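RNA-binding protein RMD9, mitochondrial (Saccharomyces cerevisiae S288C, PDB 7A9X) binds a dodecamer motif in the 3'-UTRs of mitochondrial mRNAs and takes part in their processing or stability. Local coordinates at residues A[246-251]-A[265-270]; A[285-290]-A[310-315]; A[218-223]-A[256-261]. All blocks are in the same frame, centred on the assembly; numbering follows the deposited sequence.

The three contacts illustrate how an alpha-solenoid is assembled in small steps: a hairpin within one repeat, a loop fixed against a helix, and a join between neighbouring repeats. Contact 1 and contact 2 lie 13 Å apart between centres and touch directly, F268 CE1 standing 3.1 Å from T286 OG1. Contact 3 draws on the far end of helix 245-257, the helix that also serves contact 1, and its centre is again 13 Å from that of contact 1. I256 CD1 reaches S289 OG at 3.5 Å and so joins contacts 3 and 2. Contact 2 includes E285, which borders the bound RNA, whereas the nearest atom of contact 3 is about 12 Å from it.

Contact 1 (A[246-251]-A[265-270]); sequences NLYSGL and LSLFGQ
Y248 and Q270 meet at about a right angle across the helical hairpin of a pentatricopeptide repeat, the third inferred for this chain. The hairpin pairs helix 245-257 with helix 261-270, whose axes here approach to 9.5 Å and run nearly antiparallel, at 159°. Tyrosine ring and glutamine amide stand almost perpendicular, yet OE1 of Q270 lies at the ring's edge, in its plane. The phenol OH of Y248 donates to Q270 OE1 over 3.0 Å, tilted moderately from the carbonyl plane. K274 NZ, the stronger polar partner, is hydrogen-bonded to the same hydroxyl, so the phenol joins a lysine to the amide. The other end of that amide, NE2, is bonded to the carbonyl of I237 in helix 227-237, which helps fix how the amide is turned. Because CG of Y248 lies beside the backbone N and opposite the carbonyl carbon (chi1 -82°), its ring comes closer to the partner helix than its CB would suggest.

Away from this polar end the contact is apolar, and the two branches of L267 divide the work. Its CD2 approaches the CD1-CE1 side of the Y248 ring, with CE1 at 4.1 Å, while its CB faces Y248 CD1 at the same distance. The ring also passes close to the carbonyl of L267, whose O is 3.6 Å from Y248 CD1. L216 of helix 209-223 lies against L251 and Y233 of helix 227-237 against L267, continuing the core into the preceding repeat. The L251 and L267 side chains cross obliquely, and L267 CD1 rests 3.7 Å from both CG and CD2 of L251.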
loop_
_atom_site.group_PDB
_atom_site.type_symbol
_atom_site.label_atom_id
_atom_site.label_comp_id
_atom_site.label_asym_id
_atom_site.label_seq_id
_atom_site.Cartn_x
_atom_site.Cartn_y
_atom_site.Cartn_z
ATOM N N ASN A 246 16.753 -15.624 11.756
ATOM C CA ASN A 246 16.572 -14.998 10.451
ATOM C C ASN A 246 17.178 -15.843 9.336
ATOM O O ASN A 246 16.761 -15.729 8.179
ATOM C CB ASN A 246 17.176 -13.593 10.447
ATOM C CG ASN A 246 16.509 -12.676 9.438
ATOM O OD1 ASN A 246 15.313 -12.794 9.178
ATOM N ND2 ASN A 246 17.282 -11.760 8.862
ATOM N N LEU A 247 18.166 -16.683 9.659
ATOM C CA LEU A 247 18.668 -17.635 8.673
ATOM C C LEU A 247 17.641 -18.731 8.413
ATOM O O LEU A 247 17.429 -19.129 7.261
ATOM C CB LEU A 247 19.996 -18.233 9.141
ATOM C CG LEU A 247 20.733 -19.152 8.162
ATOM C CD1 LEU A 247 21.011 -18.437 6.849
ATOM C CD2 LEU A 247 22.028 -19.670 8.775
ATOM N N TYR A 248 16.996 -19.227 9.472
ATOM C CA TYR A 248 15.842 -20.103 9.297
ATOM C C TYR A 248 14.794 -19.454 8.404
ATOM O O TYR A 248 14.306 -20.069 7.448
ATOM C CB TYR A 248 15.225 -20.445 10.655
ATOM C CG TYR A 248 15.896 -21.570 11.411
ATOM C CD1 TYR A 248 15.817 -22.881 10.958
ATOM C CD2 TYR A 248 16.581 -21.326 12.595
ATOM C CE1 TYR A 248 16.417 -23.914 11.652
ATOM C CE2 TYR A 248 17.182 -22.351 13.297
ATOM C CZ TYR A 248 17.098 -23.642 12.820
ATOM O OH TYR A 248 17.696 -24.667 13.514
ATOM N N SER A 249 14.446 -18.197 8.697
ATOM C CA SER A 249 13.321 -17.549 8.030
ATOM C C SER A 249 13.559 -17.425 6.531
ATOM O O SER A 249 12.700 -17.790 5.721
ATOM C CB SER A 249 13.069 -16.173 8.648
ATOM O OG SER A 249 11.961 -15.545 8.027
ATOM N N GLY A 250 14.723 -16.903 6.141
ATOM C CA GLY A 250 15.022 -16.771 4.724
ATOM C C GLY A 250 15.059 -18.108 4.007
ATOM O O GLY A 250 14.596 -18.229 2.869
ATOM N N LEU A 251 15.600 -19.132 4.668
ATOM C CA LEU A 251 15.679 -20.450 4.046
ATOM C C LEU A 251 14.295 -21.076 3.902
ATOM O O LEU A 251 14.008 -21.739 2.897
ATOM C CB LEU A 251 16.601 -21.356 4.858
ATOM C CG LEU A 251 17.157 -22.593 4.150
ATOM C CD1 LEU A 251 17.807 -22.208 2.831
ATOM C CD2 LEU A 251 18.154 -23.308 5.047
ATOM N N LEU A 265 8.819 -26.943 6.013
ATOM C CA LEU A 265 8.151 -27.271 7.269
ATOM C C LEU A 265 9.121 -27.848 8.292
ATOM O O LEU A 265 8.932 -27.656 9.499
ATOM C CB LEU A 265 7.011 -28.254 7.014
ATOM C CG LEU A 265 5.854 -27.734 6.166
ATOM C CD1 LEU A 265 4.986 -28.887 5.706
ATOM C CD2 LEU A 265 5.024 -26.724 6.942
ATOM N N SER A 266 10.155 -28.557 7.836
ATOM C CA SER A 266 11.135 -29.114 8.764
ATOM C C SER A 266 11.932 -28.009 9.446
ATOM O O SER A 266 12.117 -28.027 10.670
ATOM C CB SER A 266 12.066 -30.076 8.027
ATOM O OG SER A 266 13.041 -30.617 8.898
ATOM N N LEU A 267 12.417 -27.037 8.668
ATOM C CA LEU A 267 13.107 -25.896 9.259
ATOM C C LEU A 267 12.167 -25.059 10.116
ATOM O O LEU A 267 12.596 -24.481 11.122
ATOM C CB LEU A 267 13.734 -25.035 8.162
ATOM C CG LEU A 267 14.789 -25.696 7.272
ATOM C CD1 LEU A 267 14.945 -24.915 5.979
ATOM C CD2 LEU A 267 16.121 -25.801 7.998
ATOM N N PHE A 268 10.888 -24.983 9.735
ATOM C CA PHE A 268 9.924 -24.214 10.515
ATOM C C PHE A 268 9.738 -24.812 11.902
ATOM O O PHE A 268 9.619 -24.077 12.890
ATOM C CB PHE A 268 8.592 -24.140 9.769
ATOM C CG PHE A 268 7.549 -23.315 10.467
ATOM C CD1 PHE A 268 7.618 -21.931 10.453
ATOM C CD2 PHE A 268 6.495 -23.920 11.127
ATOM C CE1 PHE A 268 6.657 -21.169 11.092
ATOM C CE2 PHE A 268 5.531 -23.163 11.767
ATOM C CZ PHE A 268 5.611 -21.786 11.750
ATOM N N GLY A 269 9.720 -26.143 11.997
ATOM C CA GLY A 269 9.611 -26.782 13.298
ATOM C C GLY A 269 10.804 -26.501 14.191
ATOM O O GLY A 269 10.648 -26.262 15.391
ATOM N N GLN A 270 12.014 -26.527 13.621
ATOM C CA GLN A 270 13.203 -26.214 14.409
ATOM C C GLN A 270 13.211 -24.751 14.836
ATOM O O GLN A 270 13.635 -24.426 15.951
ATOM C CB GLN A 270 14.469 -26.540 13.616
ATOM C CG GLN A 270 14.697 -28.015 13.350
ATOM C CD GLN A 270 16.036 -28.271 12.688
ATOM O OE1 GLN A 270 16.780 -27.336 12.393
ATOM N NE2 GLN A 270 16.351 -29.539 12.454
#

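Contact 2 (A[285-290]-A[310-315]); sequences ETHLSF and DEMPYK. With nucleotides of chain B.
H287 and Y314 supply the polar part of this contact, which binds the loop segment 310-315 to helix 281-292. ND1 of H287 and OH of Y314 are hydrogen-bonded at 2.7 Å, nearly straight at 162°, with the hydroxyl in the plane of the imidazole at its edge. The other ring nitrogen, NE2, is bonded to the carbonyl of F303, so the imidazole is gripped at both nitrogens and its rotation is fixed.

Among the aromatic and apolar contacts, the H287 and Y314 rings meet rim to rim with planes 81° apart. The M312 and H287 side chains run toward each other from opposite directions: the methionine chain bends at chi2 and again at chi3 (-111°), bringing the methyl CE to 3.5 Å from H287 CE1, at the ring edge. M312 CB meanwhile covers one face of the Y314 ring, 3.8 Å above its plane.

The charged part lies at the RNA. E285 OE2 is 3.3 Å from OP1 of U5 of chain B, two acidic groups side by side, while the weak, long ion pair of E285 OE1 with K253 may ease their repulsion. E285 CG also packs against the sugar, 3.9 Å from C5' of U5. With an alanine here, K253 would probably lose its weak ionic mate and the sugar its side-chain neighbour.

D310, with positive phi, ends helix 297-308 in a Schellman motif. Helices 281-292 and 297-308 form the helical hairpin of a pentatricopeptide repeat, the fourth inferred: its first helix faces the RNA at E285, and the loop leaving its second folds back onto the first through H287.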
loop_
_atom_site.group_PDB
_atom_site.type_symbol
_atom_site.label_atom_id
_atom_site.label_comp_id
_atom_site.label_asym_id
_atom_site.label_seq_id
_atom_site.Cartn_x
_atom_site.Cartn_y
_atom_site.Cartn_z
ATOM N N GLU A 285 6.643 -13.951 10.215
ATOM C CA GLU A 285 6.994 -13.822 8.802
ATOM C C GLU A 285 6.879 -15.158 8.081
ATOM O O GLU A 285 6.291 -15.241 6.998
ATOM C CB GLU A 285 8.411 -13.265 8.651
ATOM C CG GLU A 285 8.574 -11.809 9.027
ATOM C CD GLU A 285 9.809 -11.195 8.399
ATOM O OE1 GLU A 285 9.688 -10.609 7.302
ATOM O OE2 GLU A 285 10.901 -11.315 8.994
ATOM N N THR A 286 7.435 -16.220 8.670
ATOM C CA THR A 286 7.389 -17.523 8.014
ATOM C C THR A 286 5.962 -18.044 7.923
ATOM O O THR A 286 5.532 -18.499 6.856
ATOM C CB THR A 286 8.286 -18.521 8.748
ATOM O OG1 THR A 286 7.987 -18.495 10.148
ATOM C CG2 THR A 286 9.746 -18.168 8.537
ATOM N N HIS A 287 5.207 -17.971 9.024
ATOM C CA HIS A 287 3.815 -18.412 9.005
ATOM C C HIS A 287 3.032 -17.699 7.909
ATOM O O HIS A 287 2.352 -18.341 7.100
ATOM C CB HIS A 287 3.173 -18.177 10.373
ATOM C CG HIS A 287 1.824 -18.808 10.533
ATOM N ND1 HIS A 287 1.510 -19.626 11.597
ATOM C CD2 HIS A 287 0.703 -18.729 9.776
ATOM C CE1 HIS A 287 0.258 -20.032 11.483
ATOM N NE2 HIS A 287 -0.254 -19.502 10.387
ATOM N N LEU A 288 3.130 -16.368 7.859
ATOM C CA LEU A 288 2.446 -15.620 6.809
ATOM C C LEU A 288 2.965 -15.991 5.425
ATOM O O LEU A 288 2.207 -15.952 4.449
ATOM C CB LEU A 288 2.596 -14.116 7.043
ATOM C CG LEU A 288 1.897 -13.546 8.278
ATOM C CD1 LEU A 288 2.184 -12.058 8.413
ATOM C CD2 LEU A 288 0.399 -13.801 8.216
ATOM N N SER A 289 4.245 -16.357 5.318
ATOM C CA SER A 289 4.781 -16.787 4.031
ATOM C C SER A 289 4.101 -18.064 3.546
ATOM O O SER A 289 3.844 -18.217 2.345
ATOM C CB SER A 289 6.294 -16.979 4.130
ATOM O OG SER A 289 6.850 -17.281 2.863
ATOM N N PHE A 290 3.790 -18.988 4.463
ATOM C CA PHE A 290 3.063 -20.192 4.066
ATOM C C PHE A 290 1.682 -19.859 3.523
ATOM O O PHE A 290 1.153 -20.588 2.675
ATOM C CB PHE A 290 2.932 -21.160 5.245
ATOM C CG PHE A 290 4.161 -21.981 5.504
ATOM C CD1 PHE A 290 4.479 -23.058 4.689
ATOM C CD2 PHE A 290 4.990 -21.690 6.576
ATOM C CE1 PHE A 290 5.609 -23.822 4.931
ATOM C CE2 PHE A 290 6.121 -22.449 6.822
ATOM C CZ PHE A 290 6.430 -23.517 6.000
ATOM N N ASP A 310 -6.907 -19.596 16.105
ATOM C CA ASP A 310 -6.034 -19.212 17.216
ATOM C C ASP A 310 -5.275 -20.423 17.763
ATOM O O ASP A 310 -5.187 -20.641 18.973
ATOM C CB ASP A 310 -6.836 -18.514 18.319
ATOM C CG ASP A 310 -6.001 -17.541 19.125
ATOM O OD1 ASP A 310 -4.848 -17.274 18.728
ATOM O OD2 ASP A 310 -6.498 -17.044 20.158
ATOM N N GLU A 311 -4.718 -21.216 16.845
ATOM C CA GLU A 311 -4.050 -22.465 17.190
ATOM C C GLU A 311 -2.575 -22.298 17.528
ATOM O O GLU A 311 -1.973 -23.232 18.068
ATOM C CB GLU A 311 -4.175 -23.468 16.037
ATOM C CG GLU A 311 -5.597 -23.851 15.678
ATOM C CD GLU A 311 -5.647 -24.839 14.531
ATOM O OE1 GLU A 311 -4.587 -25.403 14.188
ATOM O OE2 GLU A 311 -6.744 -25.047 13.969
ATOM N N MET A 312 -1.986 -21.165 17.230
ATOM C CA MET A 312 -0.545 -21.133 17.416
ATOM C C MET A 312 -0.187 -20.624 18.807
ATOM O O MET A 312 -0.927 -19.830 19.394
ATOM C CB MET A 312 0.105 -20.244 16.360
ATOM C CG MET A 312 -0.219 -20.683 14.949
ATOM S SD MET A 312 0.011 -22.462 14.766
ATOM C CE MET A 312 1.439 -22.504 13.690
ATOM N N PRO A 313 0.940 -21.080 19.363
ATOM C CA PRO A 313 1.366 -20.593 20.683
ATOM C C PRO A 313 1.903 -19.170 20.677
ATOM O O PRO A 313 2.206 -18.640 21.751
ATOM C CB PRO A 313 2.462 -21.592 21.084
ATOM C CG PRO A 313 2.992 -22.101 19.790
ATOM C CD PRO A 313 1.811 -22.160 18.864
ATOM N N TYR A 314 2.031 -18.536 19.514
ATOM C CA TYR A 314 2.501 -17.164 19.410
ATOM C C TYR A 314 1.408 -16.288 18.814
ATOM O O TYR A 314 0.546 -16.765 18.069
ATOM C CB TYR A 314 3.767 -17.072 18.546
ATOM C CG TYR A 314 3.648 -17.790 17.219
ATOM C CD1 TYR A 314 3.107 -17.158 16.106
ATOM C CD2 TYR A 314 4.075 -19.104 17.081
ATOM C CE1 TYR A 314 2.994 -17.814 14.896
ATOM C CE2 TYR A 314 3.966 -19.767 15.876
ATOM C CZ TYR A 314 3.426 -19.119 14.788
ATOM O OH TYR A 314 3.319 -19.782 13.589
ATOM N N LYS A 315 1.453 -15.002 19.150
ATOM C CA LYS A 315 0.557 -14.038 18.530
ATOM C C LYS A 315 0.892 -13.891 17.052
ATOM O O LYS A 315 2.041 -14.056 16.632
ATOM C CB LYS A 315 0.666 -12.677 19.215
ATOM C CG LYS A 315 0.458 -12.706 20.714
ATOM C CD LYS A 315 1.185 -11.544 21.358
ATOM C CE LYS A 315 0.626 -10.208 20.902
ATOM N NZ LYS A 315 -0.593 -9.841 21.669
ATOM P P U B 5 12.097 -8.292 11.906
ATOM O OP1 U B 5 12.338 -8.811 10.537
ATOM O OP2 U B 5 12.559 -6.930 12.270
ATOM O "O5'" U B 5 10.528 -8.368 12.155
ATOM C "C5'" U B 5 9.822 -9.586 11.972
ATOM C "C4'" U B 5 8.381 -9.440 12.380
ATOM O "O4'" U B 5 8.303 -9.199 13.811
ATOM C "C3'" U B 5 7.651 -8.255 11.772
ATOM O "O3'" U B 5 7.205 -8.487 10.450
ATOM C "C2'" U B 5 6.532 -8.006 12.770
ATOM O "O2'" U B 5 5.482 -8.942 12.597
ATOM C "C1'" U B 5 7.241 -8.308 14.091
ATOM N N1 U B 5 7.794 -7.076 14.696
ATOM C C2 U B 5 6.907 -6.298 15.413
ATOM O O2 U B 5 5.736 -6.607 15.563
ATOM N N3 U B 5 7.441 -5.155 15.951
ATOM C C4 U B 5 8.745 -4.719 15.840
ATOM O O4 U B 5 9.073 -3.664 16.384
ATOM C C5 U B 5 9.604 -5.575 15.078
ATOM C C6 U B 5 9.110 -6.697 14.541
#

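Contact 3 (A[218-223]-A[256-261]); sequences LLYAKT and IKAEDY
The Y220 ring is approached obliquely by two side-chain carbons, K257 CB and A258 CB, where helix 209-223 meets the end of helix 245-257. The second flat group, the Y261 ring, has E259 CA over one face, 3.6 Å above its plane and offset toward the rim. The contact joins two successive pentatricopeptide repeats, the second and third inferred for this chain, near the surface of the alpha-solenoid.

With CG anti to the backbone N (chi1 177°), Y220 extends its ring toward the other repeat. K257 CB sits 3.8 Å from Y220 CE2, after which the lysine chain bends at chi2 and leads away; its NZ has a long, weak ion pair with D293. The phenol end lies at A258, Y220 OH being 3.3 Å from the methyl CB. Earlier in helix 245-257, V254 also lies against Y220, and L226 covers it from the loop that follows helix 209-223.

Past A258 the backbone turns sharply. E259 takes positive phi in a Schellman motif, and D260 then serves as N-cap of helix 261-270, its OD2 forming a salt bridge with K263. Y261 OH donates to E259 OE1 at 3.1 Å, which bridges the two ends of this short turn. On the other side of the contact, helix 209-223 finishes with a doubly used carbonyl: L219 O accepts from the backbone N of T223 and, at 2.8 Å, from T223 OG1, which stands above the carbonyl plane.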
loop_
_atom_site.group_PDB
_atom_site.type_symbol
_atom_site.label_atom_id
_atom_site.label_comp_id
_atom_site.label_asym_id
_atom_site.label_seq_id
_atom_site.Cartn_x
_atom_site.Cartn_y
_atom_site.Cartn_z
ATOM N N LEU A 218 16.039 -12.976 -1.778
ATOM C CA LEU A 218 16.363 -12.133 -2.926
ATOM C C LEU A 218 17.264 -12.867 -3.910
ATOM O O LEU A 218 17.132 -12.695 -5.128
ATOM C CB LEU A 218 17.027 -10.836 -2.464
ATOM C CG LEU A 218 16.220 -9.940 -1.524
ATOM C CD1 LEU A 218 16.953 -8.629 -1.302
ATOM C CD2 LEU A 218 14.825 -9.694 -2.073
ATOM N N LEU A 219 18.185 -13.689 -3.403
ATOM C CA LEU A 219 19.084 -14.427 -4.284
ATOM C C LEU A 219 18.343 -15.521 -5.042
ATOM O O LEU A 219 18.621 -15.762 -6.222
ATOM C CB LEU A 219 20.241 -15.021 -3.479
ATOM C CG LEU A 219 21.155 -14.012 -2.781
ATOM C CD1 LEU A 219 22.321 -14.714 -2.104
ATOM C CD2 LEU A 219 21.654 -12.970 -3.770
ATOM N N TYR A 220 17.398 -16.195 -4.383
ATOM C CA TYR A 220 16.624 -17.220 -5.073
ATOM C C TYR A 220 15.705 -16.613 -6.123
ATOM O O TYR A 220 15.447 -17.243 -7.156
ATOM C CB TYR A 220 15.809 -18.043 -4.077
ATOM C CG TYR A 220 14.944 -19.075 -4.759
ATOM C CD1 TYR A 220 15.494 -20.257 -5.241
ATOM C CD2 TYR A 220 13.584 -18.861 -4.943
ATOM C CE1 TYR A 220 14.712 -21.202 -5.876
ATOM C CE2 TYR A 220 12.793 -19.800 -5.577
ATOM C CZ TYR A 220 13.363 -20.969 -6.039
ATOM O OH TYR A 220 12.582 -21.906 -6.671
ATOM N N ALA A 221 15.197 -15.404 -5.878
ATOM C CA ALA A 221 14.387 -14.727 -6.884
ATOM C C ALA A 221 15.198 -14.452 -8.142
ATOM O O ALA A 221 14.687 -14.580 -9.261
ATOM C CB ALA A 221 13.823 -13.427 -6.311
ATOM N N LYS A 222 16.470 -14.086 -7.979
ATOM C CA LYS A 222 17.307 -13.752 -9.125
ATOM C C LYS A 222 17.888 -15.001 -9.776
ATOM O O LYS A 222 17.746 -15.202 -10.987
ATOM C CB LYS A 222 18.427 -12.803 -8.694
ATOM C CG LYS A 222 19.365 -12.386 -9.819
ATOM C CD LYS A 222 20.440 -11.438 -9.311
ATOM C CE LYS A 222 21.352 -10.975 -10.433
ATOM N NZ LYS A 222 22.386 -10.025 -9.942
ATOM N N THR A 223 18.543 -15.854 -8.988
ATOM C CA THR A 223 19.284 -16.975 -9.547
ATOM C C THR A 223 18.429 -18.217 -9.757
ATOM O O THR A 223 18.733 -19.020 -10.647
ATOM C CB THR A 223 20.468 -17.325 -8.638
ATOM O OG1 THR A 223 19.986 -17.913 -7.423
ATOM C CG2 THR A 223 21.274 -16.077 -8.304
ATOM N N ILE A 256 9.613 -22.375 0.339
ATOM C CA ILE A 256 8.193 -22.191 0.053
ATOM C C ILE A 256 7.998 -21.796 -1.405
ATOM O O ILE A 256 7.154 -22.360 -2.112
ATOM C CB ILE A 256 7.586 -21.146 1.007
ATOM C CG1 ILE A 256 7.481 -21.712 2.425
ATOM C CG2 ILE A 256 6.224 -20.691 0.509
ATOM C CD1 ILE A 256 6.926 -20.725 3.434
ATOM N N LYS A 257 8.776 -20.816 -1.876
ATOM C CA LYS A 257 8.737 -20.445 -3.286
ATOM C C LYS A 257 9.138 -21.614 -4.177
ATOM O O LYS A 257 8.532 -21.835 -5.231
ATOM C CB LYS A 257 9.650 -19.246 -3.541
ATOM C CG LYS A 257 9.091 -17.912 -3.074
ATOM C CD LYS A 257 7.962 -17.441 -3.974
ATOM C CE LYS A 257 7.489 -16.053 -3.577
ATOM N NZ LYS A 257 6.448 -15.543 -4.508
ATOM N N ALA A 258 10.158 -22.374 -3.773
ATOM C CA ALA A 258 10.574 -23.530 -4.556
ATOM C C ALA A 258 9.625 -24.711 -4.412
ATOM O O ALA A 258 9.824 -25.727 -5.084
ATOM C CB ALA A 258 11.990 -23.952 -4.161
ATOM N N GLU A 259 8.610 -24.595 -3.555
ATOM C CA GLU A 259 7.611 -25.634 -3.316
ATOM C C GLU A 259 8.220 -26.912 -2.751
ATOM O O GLU A 259 7.600 -27.979 -2.816
ATOM C CB GLU A 259 6.807 -25.941 -4.584
ATOM C CG GLU A 259 6.171 -24.708 -5.206
ATOM C CD GLU A 259 5.052 -25.047 -6.168
ATOM O OE1 GLU A 259 4.012 -25.567 -5.710
ATOM O OE2 GLU A 259 5.212 -24.793 -7.380
ATOM N N ASP A 260 9.431 -26.826 -2.197
ATOM C CA ASP A 260 9.995 -27.912 -1.399
ATOM C C ASP A 260 9.478 -27.750 0.030
ATOM O O ASP A 260 10.188 -27.354 0.958
ATOM C CB ASP A 260 11.518 -27.909 -1.461
ATOM C CG ASP A 260 12.129 -29.202 -0.942
ATOM O OD1 ASP A 260 11.486 -29.893 -0.129
ATOM O OD2 ASP A 260 13.260 -29.531 -1.356
ATOM N N TYR A 261 8.198 -28.088 0.194
ATOM C CA TYR A 261 7.499 -27.781 1.435
ATOM C C TYR A 261 8.001 -28.614 2.608
ATOM O O TYR A 261 7.985 -28.140 3.749
ATOM C CB TYR A 261 5.994 -27.972 1.243
ATOM C CG TYR A 261 5.412 -27.071 0.174
ATOM C CD1 TYR A 261 5.390 -25.692 0.340
ATOM C CD2 TYR A 261 4.885 -27.597 -0.999
ATOM C CE1 TYR A 261 4.859 -24.861 -0.630
ATOM C CE2 TYR A 261 4.353 -26.773 -1.977
ATOM C CZ TYR A 261 4.343 -25.405 -1.785
ATOM O OH TYR A 261 3.816 -24.574 -2.747
#